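Local coordinates for protein methylenetetrahydrofolate--tRNA-(uracil-5-)-methyltransferase trmFO (Thermus thermophilus, PDB 3G5S) that probably catalyses the folate- and FAD-dependent methylation of uridine 54 in tRNA, giving 5-methyluridine, with methylenetetrahydrofolate as carbon donor and NADH or NADPH as reductant, at residues D266-L274 against M393-P402; Q278-K287 against E300-H308. All coordinates share one frame; numbering follows the deposited sequence.

Contact 1 of 2, residues D266-L274 against M393-P402; sequences DKAGRMWSL and MYANWGLVPP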
loop_
_atom_site.group_PDB
_atom_site.type_symbol
_atom_site.label_atom_id
_atom_site.label_comp_id
_atom_site.label_asym_id
_atom_site.label_seq_id
_atom_site.Cartn_x
_atom_site.Cartn_y
_atom_site.Cartn_z
ATOM N N ASP A 266 -7.423 10.620 -3.039
ATOM C CA ASP A 266 -7.398 10.144 -4.414
ATOM C C ASP A 266 -7.894 11.203 -5.388
ATOM O O ASP A 266 -8.636 12.111 -5.023
ATOM C CB ASP A 266 -8.215 8.851 -4.571
ATOM C CG ASP A 266 -9.685 9.042 -4.258
ATOM O OD1 ASP A 266 -10.005 9.890 -3.398
ATOM O OD2 ASP A 266 -10.521 8.327 -4.859
ATOM N N LYS A 267 -7.483 11.070 -6.640
ATOM C CA LYS A 267 -7.926 11.971 -7.690
ATOM C C LYS A 267 -9.449 11.946 -7.826
ATOM O O LYS A 267 -10.082 12.984 -7.997
ATOM C CB LYS A 267 -7.266 11.572 -9.009
ATOM C CG LYS A 267 -7.344 12.610 -10.103
ATOM C CD LYS A 267 -6.541 12.160 -11.312
ATOM C CE LYS A 267 -6.277 13.313 -12.259
ATOM N NZ LYS A 267 -7.531 13.980 -12.666
ATOM N N ALA A 268 -10.035 10.754 -7.730
ATOM C CA ALA A 268 -11.478 10.578 -7.905
ATOM C C ALA A 268 -12.313 11.104 -6.738
ATOM O O ALA A 268 -13.516 11.311 -6.876
ATOM C CB ALA A 268 -11.810 9.110 -8.169
ATOM N N GLY A 269 -11.683 11.305 -5.589
ATOM C CA GLY A 269 -12.398 11.808 -4.431
ATOM C C GLY A 269 -13.237 10.782 -3.693
ATOM O O GLY A 269 -14.106 11.160 -2.910
ATOM N N ARG A 270 -12.984 9.496 -3.928
ATOM C CA ARG A 270 -13.650 8.438 -3.165
ATOM C C ARG A 270 -13.035 8.204 -1.786
ATOM O O ARG A 270 -13.661 7.587 -0.931
ATOM C CB ARG A 270 -13.609 7.116 -3.930
ATOM C CG ARG A 270 -14.461 7.093 -5.174
ATOM C CD ARG A 270 -14.439 5.728 -5.834
ATOM N NE ARG A 270 -13.131 5.401 -6.398
ATOM C CZ ARG A 270 -12.781 5.625 -7.661
ATOM N NH1 ARG A 270 -13.630 6.206 -8.502
ATOM N NH2 ARG A 270 -11.568 5.288 -8.078
HETATM N N MSE A 271 -11.805 8.669 -1.581
HETATM C CA MSE A 271 -11.028 8.284 -0.403
HETATM C C MSE A 271 -10.573 9.507 0.378
HETATM O O MSE A 271 -9.809 10.327 -0.142
HETATM C CB MSE A 271 -9.814 7.454 -0.834
HETATM C CG MSE A 271 -10.211 6.188 -1.551
HETATM SE SE MSE A 271 -8.741 5.284 -2.407
HETATM C CE MSE A 271 -7.832 4.777 -0.842
ATOM N N TRP A 272 -11.046 9.628 1.617
ATOM C CA TRP A 272 -10.750 10.780 2.459
ATOM C C TRP A 272 -10.132 10.333 3.774
ATOM O O TRP A 272 -10.672 9.463 4.464
ATOM C CB TRP A 272 -12.029 11.594 2.714
ATOM C CG TRP A 272 -12.505 12.311 1.478
ATOM C CD1 TRP A 272 -12.889 11.744 0.294
ATOM C CD2 TRP A 272 -12.612 13.728 1.296
ATOM N NE1 TRP A 272 -13.230 12.723 -0.610
ATOM C CE2 TRP A 272 -13.073 13.949 -0.018
ATOM C CE3 TRP A 272 -12.363 14.829 2.117
ATOM C CZ2 TRP A 272 -13.290 15.226 -0.527
ATOM C CZ3 TRP A 272 -12.581 16.094 1.614
ATOM C CH2 TRP A 272 -13.042 16.284 0.305
ATOM N N SER A 273 -8.990 10.919 4.120
ATOM C CA SER A 273 -8.309 10.546 5.355
ATOM C C SER A 273 -8.673 11.481 6.496
ATOM O O SER A 273 -8.998 12.646 6.282
ATOM C CB SER A 273 -6.790 10.531 5.175
ATOM O OG SER A 273 -6.288 11.842 5.021
ATOM N N LEU A 274 -8.602 10.958 7.714
ATOM C CA LEU A 274 -8.738 11.774 8.911
ATOM C C LEU A 274 -7.419 12.481 9.195
ATOM O O LEU A 274 -6.408 11.836 9.473
ATOM C CB LEU A 274 -9.127 10.918 10.113
ATOM C CG LEU A 274 -10.596 10.520 10.234
ATOM C CD1 LEU A 274 -11.035 9.619 9.089
ATOM C CD2 LEU A 274 -10.839 9.843 11.568
HETATM N N MSE A 393 -0.189 2.474 0.531
HETATM C CA MSE A 393 -1.528 1.992 0.221
HETATM C C MSE A 393 -1.558 0.475 0.061
HETATM O O MSE A 393 -0.662 -0.112 -0.549
HETATM C CB MSE A 393 -2.018 2.665 -1.060
HETATM C CG MSE A 393 -3.448 2.320 -1.455
HETATM SE SE MSE A 393 -4.734 2.612 -0.014
HETATM C CE MSE A 393 -4.256 4.435 0.427
ATOM N N TYR A 394 -2.606 -0.140 0.608
ATOM C CA TYR A 394 -2.897 -1.542 0.346
ATOM C C TYR A 394 -4.188 -1.687 -0.452
ATOM O O TYR A 394 -4.936 -0.719 -0.618
ATOM C CB TYR A 394 -2.891 -2.381 1.622
ATOM C CG TYR A 394 -3.890 -2.038 2.711
ATOM C CD1 TYR A 394 -3.470 -1.486 3.913
ATOM C CD2 TYR A 394 -5.235 -2.354 2.576
ATOM C CE1 TYR A 394 -4.369 -1.227 4.939
ATOM C CE2 TYR A 394 -6.148 -2.090 3.599
ATOM C CZ TYR A 394 -5.706 -1.529 4.776
ATOM O OH TYR A 394 -6.579 -1.265 5.813
ATOM N N ALA A 395 -4.440 -2.888 -0.969
ATOM C CA ALA A 395 -5.608 -3.117 -1.816
ATOM C C ALA A 395 -6.907 -2.906 -1.040
ATOM O O ALA A 395 -7.068 -3.422 0.060
ATOM C CB ALA A 395 -5.571 -4.520 -2.373
ATOM N N ASN A 396 -7.829 -2.166 -1.640
ATOM C CA ASN A 396 -9.134 -1.915 -1.043
ATOM C C ASN A 396 -10.095 -1.465 -2.137
ATOM O O ASN A 396 -9.667 -1.031 -3.211
ATOM C CB ASN A 396 -9.048 -0.875 0.084
ATOM C CG ASN A 396 -8.672 0.498 -0.424
ATOM O OD1 ASN A 396 -7.483 0.855 -0.480
ATOM N ND2 ASN A 396 -9.666 1.269 -0.826
ATOM N N TRP A 397 -11.390 -1.562 -1.861
ATOM C CA TRP A 397 -12.394 -1.261 -2.870
ATOM C C TRP A 397 -12.502 0.213 -3.245
ATOM O O TRP A 397 -13.094 0.536 -4.263
ATOM C CB TRP A 397 -13.759 -1.807 -2.455
ATOM C CG TRP A 397 -13.830 -3.298 -2.434
ATOM C CD1 TRP A 397 -14.132 -4.085 -1.362
ATOM C CD2 TRP A 397 -13.642 -4.189 -3.546
ATOM N NE1 TRP A 397 -14.139 -5.409 -1.731
ATOM C CE2 TRP A 397 -13.842 -5.499 -3.066
ATOM C CE3 TRP A 397 -13.316 -4.006 -4.895
ATOM C CZ2 TRP A 397 -13.729 -6.624 -3.894
ATOM C CZ3 TRP A 397 -13.206 -5.122 -5.716
ATOM C CH2 TRP A 397 -13.412 -6.412 -5.213
ATOM N N GLY A 398 -11.938 1.113 -2.443
ATOM C CA GLY A 398 -11.930 2.519 -2.808
ATOM C C GLY A 398 -11.077 2.852 -4.025
ATOM O O GLY A 398 -11.232 3.924 -4.612
ATOM N N LEU A 399 -10.195 1.932 -4.413
ATOM C CA LEU A 399 -9.236 2.169 -5.492
ATOM C C LEU A 399 -9.831 2.026 -6.886
ATOM O O LEU A 399 -9.235 2.484 -7.853
ATOM C CB LEU A 399 -8.067 1.197 -5.368
ATOM C CG LEU A 399 -7.215 1.357 -4.118
ATOM C CD1 LEU A 399 -6.208 0.236 -4.034
ATOM C CD2 LEU A 399 -6.520 2.712 -4.064
ATOM N N VAL A 400 -10.974 1.355 -6.998
ATOM C CA VAL A 400 -11.601 1.103 -8.298
ATOM C C VAL A 400 -12.904 1.893 -8.400
ATOM O O VAL A 400 -13.424 2.367 -7.393
ATOM C CB VAL A 400 -11.859 -0.406 -8.532
ATOM C CG1 VAL A 400 -10.548 -1.193 -8.478
ATOM C CG2 VAL A 400 -12.873 -0.950 -7.530
ATOM N N PRO A 401 -13.442 2.052 -9.619
ATOM C CA PRO A 401 -14.680 2.823 -9.736
ATOM C C PRO A 401 -15.819 2.144 -8.999
ATOM O O PRO A 401 -15.812 0.930 -8.792
ATOM C CB PRO A 401 -14.952 2.822 -11.244
ATOM C CG PRO A 401 -13.614 2.604 -11.860
ATOM C CD PRO A 401 -12.917 1.662 -10.937
ATOM N N PRO A 402 -16.815 2.936 -8.604
ATOM C CA PRO A 402 -18.001 2.373 -7.966
ATOM C C PRO A 402 -18.742 1.451 -8.923
ATOM O O PRO A 402 -18.564 1.527 -10.139
ATOM C CB PRO A 402 -18.867 3.609 -7.681
ATOM C CG PRO A 402 -18.032 4.801 -7.986
ATOM C CD PRO A 402 -16.978 4.361 -8.935
HETATM O O HOH W 1 -9.661 5.960 -5.834
#
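Arg270 reaches over to the backbone of 398-400 and gives its NE to Gly398 O, 3.0 Å away and nearly straight at 173°. Arginine suits the place: its long chain brings a flat end whose edge meets this acceptor in plane, while Val400 O and Pro401 CA lie over one face and Ala268 CB over the other. A bend at chi3 (-68°) turns the group into this slot. Water 1 donates to Asp266 OD2 and Gly398 O and accepts a weak bond from Arg270 NH2, so the buried Gly398 carbonyl has two donors. Were Arg270 an alanine, Gly398 O would probably keep the water but lose the straight NE bond, and a gap would open beside Pro401.

Asp266 suits the turn before strand 271-274: its OD2 accepts from Arg270 N and its OD1 from Met271 N.

The apolar part rests on Met271, a selenomethionine, whose CE meets Met393 CE tip to tip at 3.8 Å; its SE touches Leu399 CD2. Glycine fits at 398 because a CB there would press on Met271 CG.

The contact docks strand 271-274 of the antiparallel sheet onto the loop joining helices 374-384 and 409-429, with Leu399 against Tyr381 and Val400 against Met416.

Contact 2 of 2, residues Q278-K287 against E300-H308; sequences QTGLKWPEQK and EIVRYGVMH. With GSH (glutathione), chain C; EDO (1,2-ethanediol), chain H.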
loop_
_atom_site.group_PDB
_atom_site.type_symbol
_atom_site.label_atom_id
_atom_site.label_comp_id
_atom_site.label_asym_id
_atom_site.label_seq_id
_atom_site.Cartn_x
_atom_site.Cartn_y
_atom_site.Cartn_z
ATOM N N GLN A 278 -2.898 9.825 12.787
ATOM C CA GLN A 278 -1.928 8.743 12.826
ATOM C C GLN A 278 -2.172 7.915 14.083
ATOM O O GLN A 278 -2.424 8.456 15.161
ATOM C CB GLN A 278 -0.498 9.292 12.808
ATOM C CG GLN A 278 -0.113 10.124 14.029
ATOM C CD GLN A 278 -0.594 11.570 13.964
ATOM O OE1 GLN A 278 -1.097 12.033 12.937
ATOM N NE2 GLN A 278 -0.424 12.298 15.070
ATOM N N THR A 279 -2.106 6.598 13.943
ATOM C CA THR A 279 -2.514 5.728 15.034
ATOM C C THR A 279 -1.912 4.340 14.917
ATOM O O THR A 279 -1.630 3.864 13.814
ATOM C CB THR A 279 -4.049 5.604 15.089
ATOM O OG1 THR A 279 -4.426 4.781 16.196
ATOM C CG2 THR A 279 -4.589 4.978 13.808
ATOM N N GLY A 280 -1.724 3.701 16.068
ATOM C CA GLY A 280 -1.298 2.317 16.128
ATOM C C GLY A 280 -2.365 1.422 16.729
ATOM O O GLY A 280 -2.087 0.289 17.108
ATOM N N LEU A 281 -3.587 1.931 16.823
ATOM C CA LEU A 281 -4.686 1.158 17.389
ATOM C C LEU A 281 -5.001 -0.075 16.555
ATOM O O LEU A 281 -4.817 -0.078 15.339
ATOM C CB LEU A 281 -5.938 2.021 17.489
ATOM C CG LEU A 281 -5.926 3.107 18.569
ATOM C CD1 LEU A 281 -7.196 3.932 18.503
ATOM C CD2 LEU A 281 -5.748 2.502 19.959
ATOM N N LYS A 282 -5.487 -1.122 17.211
ATOM C CA LYS A 282 -5.981 -2.290 16.491
ATOM C C LYS A 282 -7.137 -1.858 15.607
ATOM O O LYS A 282 -7.878 -0.939 15.945
ATOM C CB LYS A 282 -6.422 -3.381 17.465
ATOM C CG LYS A 282 -5.310 -3.840 18.384
ATOM C CD LYS A 282 -5.664 -5.126 19.102
ATOM C CE LYS A 282 -4.524 -5.559 20.007
ATOM N NZ LYS A 282 -4.670 -6.968 20.467
ATOM N N TRP A 283 -7.292 -2.519 14.470
ATOM C CA TRP A 283 -8.238 -2.051 13.471
ATOM C C TRP A 283 -9.703 -2.042 13.953
ATOM O O TRP A 283 -10.415 -1.074 13.707
ATOM C CB TRP A 283 -8.011 -2.795 12.151
ATOM C CG TRP A 283 -6.645 -2.472 11.563
ATOM C CD1 TRP A 283 -5.654 -1.728 12.149
ATOM C CD2 TRP A 283 -6.125 -2.901 10.301
ATOM N NE1 TRP A 283 -4.561 -1.653 11.321
ATOM C CE2 TRP A 283 -4.822 -2.364 10.183
ATOM C CE3 TRP A 283 -6.633 -3.676 9.258
ATOM C CZ2 TRP A 283 -4.028 -2.578 9.058
ATOM C CZ3 TRP A 283 -5.837 -3.886 8.144
ATOM C CH2 TRP A 283 -4.551 -3.341 8.056
ATOM N N PRO A 284 -10.151 -3.092 14.668
ATOM C CA PRO A 284 -11.535 -3.019 15.161
ATOM C C PRO A 284 -11.750 -1.851 16.123
ATOM O O PRO A 284 -12.844 -1.287 16.179
ATOM C CB PRO A 284 -11.717 -4.354 15.891
ATOM C CG PRO A 284 -10.753 -5.282 15.203
ATOM C CD PRO A 284 -9.557 -4.422 14.890
ATOM N N GLU A 285 -10.715 -1.486 16.871
ATOM C CA GLU A 285 -10.812 -0.330 17.757
ATOM C C GLU A 285 -10.897 0.971 16.968
ATOM O O GLU A 285 -11.652 1.870 17.326
ATOM C CB GLU A 285 -9.639 -0.281 18.733
ATOM C CG GLU A 285 -9.605 -1.452 19.700
ATOM C CD GLU A 285 -10.731 -1.412 20.727
ATOM O OE1 GLU A 285 -11.915 -1.581 20.357
ATOM O OE2 GLU A 285 -10.424 -1.213 21.915
ATOM N N GLN A 286 -10.124 1.074 15.892
ATOM C CA GLN A 286 -10.216 2.241 15.030
ATOM C C GLN A 286 -11.631 2.402 14.495
ATOM O O GLN A 286 -12.172 3.500 14.487
ATOM C CB GLN A 286 -9.242 2.129 13.862
ATOM C CG GLN A 286 -7.779 2.232 14.253
ATOM C CD GLN A 286 -6.862 2.281 13.045
ATOM O OE1 GLN A 286 -7.160 2.945 12.054
ATOM N NE2 GLN A 286 -5.740 1.579 13.127
ATOM N N LYS A 287 -12.226 1.312 14.031
ATOM C CA LYS A 287 -13.582 1.395 13.508
ATOM C C LYS A 287 -14.569 1.887 14.569
ATOM O O LYS A 287 -15.389 2.769 14.312
ATOM C CB LYS A 287 -14.029 0.047 12.944
ATOM C CG LYS A 287 -15.428 0.069 12.367
ATOM C CD LYS A 287 -15.794 -1.275 11.768
ATOM C CE LYS A 287 -17.191 -1.249 11.176
ATOM N NZ LYS A 287 -17.543 -2.559 10.563
ATOM N N GLU A 300 -17.352 3.702 6.081
ATOM C CA GLU A 300 -16.660 2.505 5.620
ATOM C C GLU A 300 -15.174 2.833 5.563
ATOM O O GLU A 300 -14.740 3.671 4.777
ATOM C CB GLU A 300 -17.154 2.082 4.231
ATOM C CG GLU A 300 -16.425 0.864 3.670
ATOM C CD GLU A 300 -16.910 0.440 2.286
ATOM O OE1 GLU A 300 -18.084 0.699 1.943
ATOM O OE2 GLU A 300 -16.114 -0.172 1.541
ATOM N N ILE A 301 -14.397 2.191 6.423
ATOM C CA ILE A 301 -12.964 2.424 6.463
ATOM C C ILE A 301 -12.306 1.530 5.435
ATOM O O ILE A 301 -12.414 0.307 5.519
ATOM C CB ILE A 301 -12.388 2.132 7.860
ATOM C CG1 ILE A 301 -12.978 3.103 8.885
ATOM C CG2 ILE A 301 -10.868 2.217 7.841
ATOM C CD1 ILE A 301 -13.283 2.470 10.218
ATOM N N VAL A 302 -11.634 2.141 4.462
ATOM C CA VAL A 302 -10.990 1.380 3.402
ATOM C C VAL A 302 -9.492 1.181 3.629
ATOM O O VAL A 302 -8.904 0.286 3.033
ATOM C CB VAL A 302 -11.250 1.993 2.008
ATOM C CG1 VAL A 302 -12.727 1.924 1.663
ATOM C CG2 VAL A 302 -10.748 3.425 1.940
ATOM N N ARG A 303 -8.878 1.993 4.485
ATOM C CA ARG A 303 -7.470 1.807 4.810
ATOM C C ARG A 303 -7.286 2.224 6.260
ATOM O O ARG A 303 -7.557 3.368 6.608
ATOM C CB ARG A 303 -6.586 2.650 3.882
ATOM C CG ARG A 303 -5.100 2.355 3.994
ATOM C CD ARG A 303 -4.391 3.144 5.121
ATOM N NE ARG A 303 -2.960 3.140 4.844
ATOM C CZ ARG A 303 -2.067 2.296 5.360
ATOM N NH1 ARG A 303 -2.416 1.408 6.286
ATOM N NH2 ARG A 303 -0.800 2.370 4.958
ATOM N N TYR A 304 -6.875 1.290 7.110
ATOM C CA TYR A 304 -6.713 1.581 8.532
ATOM C C TYR A 304 -5.389 2.285 8.829
ATOM O O TYR A 304 -4.406 2.120 8.110
ATOM C CB TYR A 304 -6.840 0.299 9.351
ATOM C CG TYR A 304 -8.273 -0.151 9.509
ATOM C CD1 TYR A 304 -9.061 0.368 10.526
ATOM C CD2 TYR A 304 -8.849 -1.072 8.638
ATOM C CE1 TYR A 304 -10.368 -0.012 10.686
ATOM C CE2 TYR A 304 -10.169 -1.465 8.793
ATOM C CZ TYR A 304 -10.921 -0.928 9.819
ATOM O OH TYR A 304 -12.227 -1.302 9.994
ATOM N N GLY A 305 -5.362 3.076 9.895
ATOM C CA GLY A 305 -4.140 3.760 10.285
ATOM C C GLY A 305 -3.101 2.810 10.844
ATOM O O GLY A 305 -3.444 1.781 11.439
ATOM N N VAL A 306 -1.834 3.151 10.638
ATOM C CA VAL A 306 -0.719 2.366 11.151
ATOM C C VAL A 306 0.457 3.278 11.463
ATOM O O VAL A 306 0.568 4.375 10.910
ATOM C CB VAL A 306 -0.243 1.295 10.153
ATOM C CG1 VAL A 306 -1.344 0.284 9.886
ATOM C CG2 VAL A 306 0.262 1.941 8.868
HETATM N N MSE A 307 1.329 2.807 12.351
HETATM C CA MSE A 307 2.522 3.532 12.776
HETATM C C MSE A 307 3.675 2.561 12.821
HETATM O O MSE A 307 3.829 1.849 13.809
HETATM C CB MSE A 307 2.367 4.041 14.214
HETATM C CG MSE A 307 1.358 5.138 14.448
HETATM SE SE MSE A 307 2.128 6.937 14.409
HETATM C CE MSE A 307 3.780 6.653 15.392
ATOM N N HIS A 308 4.497 2.513 11.787
ATOM C CA HIS A 308 5.677 1.677 11.908
ATOM C C HIS A 308 6.851 2.113 11.062
ATOM O O HIS A 308 6.737 2.958 10.171
ATOM C CB HIS A 308 5.367 0.190 11.687
ATOM C CG HIS A 308 4.495 -0.089 10.504
ATOM N ND1 HIS A 308 4.893 0.153 9.208
ATOM C CD2 HIS A 308 3.251 -0.619 10.425
ATOM C CE1 HIS A 308 3.928 -0.210 8.379
ATOM N NE2 HIS A 308 2.919 -0.672 9.093
HETATM N N1 GSH C . 5.338 9.280 6.589
HETATM C CA1 GSH C . 5.660 10.454 5.800
HETATM C C1 GSH C . 6.886 11.195 6.311
HETATM O O11 GSH C . 7.627 10.626 7.346
HETATM O O12 GSH C . 7.354 12.066 5.655
HETATM C CB1 GSH C . 4.472 11.382 5.557
HETATM C CG1 GSH C . 4.131 12.393 6.645
HETATM C CD1 GSH C . 3.555 11.876 7.961
HETATM O OE1 GSH C . 3.555 10.723 8.252
HETATM N N2 GSH C . 2.979 12.851 8.845
HETATM C CA2 GSH C . 2.321 12.446 10.046
HETATM C C2 GSH C . 0.804 12.567 9.945
HETATM O O2 GSH C . 0.272 13.606 10.156
HETATM C CB2 GSH C . 2.900 13.279 11.178
HETATM S SG2 GSH C . 2.418 12.816 12.855
HETATM N N3 GSH C . 0.042 11.339 10.054
HETATM C CA3 GSH C . -1.401 11.404 10.144
HETATM C C3 GSH C . -2.096 11.727 8.829
HETATM O O31 GSH C . -3.096 12.373 8.779
HETATM O O32 GSH C . -1.363 11.473 7.687
HETATM C C1 EDO H . -18.847 -0.994 -1.500
HETATM O O1 EDO H . -19.013 0.195 -0.718
HETATM C C2 EDO H . -17.366 -1.227 -1.764
HETATM O O2 EDO H . -16.715 -1.575 -0.536
HETATM O O HOH W 2 -2.592 0.090 13.493
#
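An ST turn leads into helix 283-290 here, Thr279 OG1 accepting from Leu281 N, and the turn and first helical residues pack on the chain that leaves edge strand 301-303. Gln286 runs out extended (chi2 -173°), which carries its amide across to Gly305: OE1 takes Gly305 N at 2.8 Å, in the carbonyl plane on a lone pair, and NE2 gives to Gly305 O at 2.9 Å. The second NE2 hydrogen goes to Leu281 O, so three bonds fix the group's rotation. Glutamine suits the place because one amide serves both the N-H and the C=O of one residue. Glycine suits position 305, since a CB there would run into Thr279 CG2.

Trp283 and Tyr304 lie nearly parallel, planes 12° apart, but are slid so far that each ring mainly covers the other's CB. Tyr304 CB sits 3.3 Å from the centroid of the Trp283 five-membered ring, and Trp283 CB 3.7 Å from that of the Tyr304 ring; aromatic residues suit these CH-pi contacts, their broad faces each accepting a CB. Ile301 CG2 covers the other face of Tyr304, while Ile301 CD1 presses on Lys287 CA at a tight 3.5 Å. Water 2 donates to Leu281 O and Gly305 O and accepts a weak bond from Trp283 NE1.

At the other end Met307, a selenomethionine, lays CG against Thr279 O, 3.3 Å away, and SE beside Gln278 CB. Gln278 belongs to the glutathione pocket, and its NE2 is hydrogen-bonded to Val224 O.

Glu227 of helix 226-231 accepts from Thr279 OG1 and Gly280 N, and strand 163-165 pairs with 301-303, where Val302 and Arg303 form a classic beta bulge opposite Ile163.

In the fold
The centres of the two contacts lie about 15 Å apart, and both reach the same six-stranded antiparallel sheet: strand 271-274 of contact 1 and edge strand 301-303 of contact 2 flank strand 163-165. Along the chain 266-274 comes first, then 278-287 and 300-308, and much later 393-402, so contact 2 falls wholly between the halves of contact 1. The two meet directly where Tyr394 OH probably bonds Tyr304 N, at 2.9 Å, and where Asn396 CB packs on Val302 O. The late loop 393-402 thus touches both strand 271-274 and the 301-303 region, joining the C-terminal helices to the part of the fold that holds glutathione, touched by Leu274 and Gln278.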